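Oxidoreductase, 2OG-Fe oxygenase family protein, putative, expressed (Oryza sativa subsp. japonica, PDB 5XOI) probably acts as an iron(II)- and 2-oxoglutarate-dependent dioxygenase of the AlkB family, this chain being its 2OG-Fe(II) oxygenase portion. Local coordinates at residues Val114-Pro122 / His150-Phe158. Residues are numbered along the deposited sequence; the frame is centred on the assembly and turned at random.
Sequences VEELPPLSP and HKGLPVVSF
Leu120 and Pro154 show how two chain segments can be joined by proline rings and branched side chains, with no hydrogen bond passing between them. With its CG anti to the backbone N (chi1 -160°), Leu120 reaches across so that both methyl branches lie against the carbonyl of Pro154, CD1 at 3.2 Å and CD2 at 3.3 Å from its O; the two side chains run past each other in opposite directions. The branches then part: CD1 lies 3.8 Å from Pro154 CD on the ring, while CD2 meets Val156 CG2, also at 3.8 Å, near the start of strand 155-161. Were Leu120 replaced by an alanine, the loss of both methyls would probably open a gap over the Pro154 carbonyl and deprive Val156 CG2 of this contact.

Pro154 is met by Pro118 as well, whose carbonyl O approaches Pro154 CD at 3.4 Å; that oxygen is buried here without a hydrogen-bonding partner. The Pro118 ring sits over the opposing turn, its CG 3.5 Å from Lys151 O and close to Gly152 O. Leu153 CD1 comes within 4.2 Å of Pro118 CB. Gly152, within this turn, has a positive phi of 71° and forms a Schellman motif following helix 146-150, while Arg195 NE hydrogen-bonds the carbonyl of Leu153.

On the other segment, Asn101 OD1 receives the backbone N-H of Leu117, and Lys94 NZ hydrogen-bonds Leu120 O. The loop 114-122 thus runs between helix 87-106, where Leu120 touches Ile97, and the large antiparallel sheet of the double-stranded beta-helix fold, where strand 155-161 is flanked by strands 187-190 and 223-229.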
loop_
_atom_site.group_PDB
_atom_site.type_symbol
_atom_site.label_atom_id
_atom_site.label_comp_id
_atom_site.label_asym_id
_atom_site.label_seq_id
_atom_site.Cartn_x
_atom_site.Cartn_y
_atom_site.Cartn_z
ATOM N N VAL A 114 2.311 -24.792 8.122
ATOM C CA VAL A 114 2.968 -23.546 8.507
ATOM C C VAL A 114 2.811 -22.534 7.380
ATOM O O VAL A 114 3.141 -22.825 6.222
ATOM C CB VAL A 114 4.455 -23.797 8.810
ATOM C CG1 VAL A 114 5.159 -22.501 9.200
ATOM C CG2 VAL A 114 4.612 -24.864 9.885
ATOM N N GLU A 115 2.329 -21.338 7.709
ATOM C CA GLU A 115 2.200 -20.286 6.710
ATOM C C GLU A 115 3.493 -19.488 6.601
ATOM O O GLU A 115 4.230 -19.314 7.574
ATOM C CB GLU A 115 1.049 -19.340 7.046
ATOM C CG GLU A 115 -0.331 -19.873 6.731
ATOM C CD GLU A 115 -1.406 -18.820 6.955
ATOM O OE1 GLU A 115 -1.180 -17.645 6.584
ATOM O OE2 GLU A 115 -2.468 -19.158 7.514
ATOM N N GLU A 116 3.752 -18.993 5.400
ATOM C CA GLU A 116 4.965 -18.237 5.131
ATOM C C GLU A 116 4.736 -17.375 3.902
ATOM O O GLU A 116 4.341 -17.889 2.853
ATOM C CB GLU A 116 6.150 -19.174 4.907
ATOM C CG GLU A 116 7.497 -18.497 5.018
ATOM C CD GLU A 116 8.643 -19.503 4.953
ATOM O OE1 GLU A 116 8.451 -20.603 4.401
ATOM O OE2 GLU A 116 9.725 -19.201 5.486
ATOM N N LEU A 117 4.986 -16.080 4.034
ATOM C CA LEU A 117 4.870 -15.184 2.888
ATOM C C LEU A 117 6.135 -15.252 2.037
ATOM O O LEU A 117 7.242 -15.274 2.578
ATOM C CB LEU A 117 4.660 -13.758 3.370
ATOM C CG LEU A 117 3.279 -13.447 3.938
ATOM C CD1 LEU A 117 3.392 -12.293 4.918
ATOM C CD2 LEU A 117 2.293 -13.130 2.816
ATOM N N PRO A 118 6.008 -15.274 0.713
ATOM C CA PRO A 118 7.195 -15.246 -0.150
ATOM C C PRO A 118 7.951 -13.940 0.020
ATOM O O PRO A 118 7.368 -12.915 0.413
ATOM C CB PRO A 118 6.610 -15.367 -1.568
ATOM C CG PRO A 118 5.208 -15.866 -1.382
ATOM C CD PRO A 118 4.755 -15.321 -0.059
ATOM N N PRO A 119 9.247 -13.924 -0.270
ATOM C CA PRO A 119 10.003 -12.671 -0.177
ATOM C C PRO A 119 9.558 -11.691 -1.252
ATOM O O PRO A 119 8.892 -12.046 -2.227
ATOM C CB PRO A 119 11.455 -13.110 -0.394
ATOM C CG PRO A 119 11.325 -14.327 -1.245
ATOM C CD PRO A 119 10.077 -15.032 -0.776
ATOM N N LEU A 120 9.935 -10.431 -1.058
ATOM C CA LEU A 120 9.584 -9.402 -2.026
ATOM C C LEU A 120 10.794 -8.528 -2.300
ATOM O O LEU A 120 11.467 -8.076 -1.370
ATOM C CB LEU A 120 8.417 -8.535 -1.537
ATOM C CG LEU A 120 7.642 -7.747 -2.585
ATOM C CD1 LEU A 120 6.855 -8.683 -3.496
ATOM C CD2 LEU A 120 6.711 -6.710 -1.903
ATOM N N SER A 121 11.057 -8.294 -3.583
ATOM C CA SER A 121 12.019 -7.295 -4.029
ATOM C C SER A 121 11.226 -6.298 -4.864
ATOM O O SER A 121 11.214 -6.380 -6.100
ATOM C CB SER A 121 13.161 -7.939 -4.809
ATOM O OG SER A 121 13.854 -8.851 -3.972
ATOM N N PRO A 122 10.530 -5.359 -4.223
ATOM C CA PRO A 122 9.580 -4.526 -4.964
ATOM C C PRO A 122 10.299 -3.642 -5.960
ATOM O O PRO A 122 11.329 -3.035 -5.655
ATOM C CB PRO A 122 8.892 -3.696 -3.871
ATOM C CG PRO A 122 9.881 -3.661 -2.746
ATOM C CD PRO A 122 10.621 -4.980 -2.800
ATOM N N HIS A 150 1.184 -15.824 -9.658
ATOM C CA HIS A 150 1.071 -17.255 -9.393
ATOM C C HIS A 150 1.892 -17.659 -8.178
ATOM O O HIS A 150 1.497 -18.553 -7.420
ATOM C CB HIS A 150 1.511 -18.052 -10.624
ATOM C CG HIS A 150 1.717 -19.511 -10.358
ATOM N ND1 HIS A 150 0.751 -20.306 -9.778
ATOM C CD2 HIS A 150 2.777 -20.318 -10.592
ATOM C CE1 HIS A 150 1.208 -21.540 -9.666
ATOM N NE2 HIS A 150 2.437 -21.574 -10.151
ATOM N N LYS A 151 3.039 -17.013 -7.977
ATOM C CA LYS A 151 3.851 -17.292 -6.801
ATOM C C LYS A 151 3.306 -16.639 -5.537
ATOM O O LYS A 151 3.811 -16.919 -4.444
ATOM C CB LYS A 151 5.285 -16.833 -7.062
ATOM C CG LYS A 151 6.038 -17.674 -8.072
ATOM C CD LYS A 151 7.476 -17.179 -8.186
ATOM C CE LYS A 151 8.329 -18.108 -9.057
ATOM N NZ LYS A 151 7.837 -18.161 -10.465
ATOM N N GLY A 152 2.289 -15.794 -5.655
ATOM C CA GLY A 152 1.736 -15.139 -4.486
ATOM C C GLY A 152 2.620 -14.081 -3.871
ATOM O O GLY A 152 2.453 -13.760 -2.691
ATOM N N LEU A 153 3.533 -13.508 -4.646
ATOM C CA LEU A 153 4.402 -12.456 -4.140
ATOM C C LEU A 153 3.563 -11.346 -3.517
ATOM O O LEU A 153 2.654 -10.819 -4.174
ATOM C CB LEU A 153 5.264 -11.874 -5.256
ATOM C CG LEU A 153 6.567 -12.566 -5.633
ATOM C CD1 LEU A 153 6.479 -14.057 -5.518
ATOM C CD2 LEU A 153 7.004 -12.136 -7.012
ATOM N N PRO A 154 3.833 -10.966 -2.277
ATOM C CA PRO A 154 2.884 -10.142 -1.527
ATOM C C PRO A 154 2.851 -8.690 -1.974
ATOM O O PRO A 154 3.789 -8.158 -2.572
ATOM C CB PRO A 154 3.392 -10.242 -0.084
ATOM C CG PRO A 154 4.863 -10.462 -0.233
ATOM C CD PRO A 154 5.030 -11.306 -1.489
ATOM N N VAL A 155 1.727 -8.057 -1.646
ATOM C CA VAL A 155 1.582 -6.605 -1.668
ATOM C C VAL A 155 1.894 -6.099 -0.268
ATOM O O VAL A 155 1.349 -6.621 0.707
ATOM C CB VAL A 155 0.152 -6.213 -2.076
ATOM C CG1 VAL A 155 -0.042 -4.685 -2.058
ATOM C CG2 VAL A 155 -0.212 -6.820 -3.442
ATOM N N VAL A 156 2.755 -5.089 -0.159
ATOM C CA VAL A 156 3.108 -4.494 1.139
ATOM C C VAL A 156 2.699 -3.028 1.113
ATOM O O VAL A 156 3.181 -2.270 0.267
ATOM C CB VAL A 156 4.605 -4.628 1.448
ATOM C CG1 VAL A 156 4.945 -3.925 2.760
ATOM C CG2 VAL A 156 5.015 -6.105 1.499
ATOM N N SER A 157 1.855 -2.620 2.064
ATOM C CA SER A 157 1.207 -1.307 2.034
ATOM C C SER A 157 1.504 -0.525 3.311
ATOM O O SER A 157 1.179 -0.986 4.412
ATOM C CB SER A 157 -0.306 -1.476 1.859
ATOM O OG SER A 157 -1.016 -0.302 2.197
ATOM N N PHE A 158 2.087 0.674 3.157
ATOM C CA PHE A 158 2.327 1.609 4.260
ATOM C C PHE A 158 1.153 2.574 4.375
ATOM O O PHE A 158 0.651 3.062 3.362
ATOM C CB PHE A 158 3.574 2.478 4.031
ATOM C CG PHE A 158 4.890 1.743 3.949
ATOM C CD1 PHE A 158 4.994 0.383 4.174
ATOM C CD2 PHE A 158 6.044 2.466 3.665
ATOM C CE1 PHE A 158 6.228 -0.251 4.102
ATOM C CE2 PHE A 158 7.274 1.850 3.594
ATOM C CZ PHE A 158 7.372 0.484 3.809
#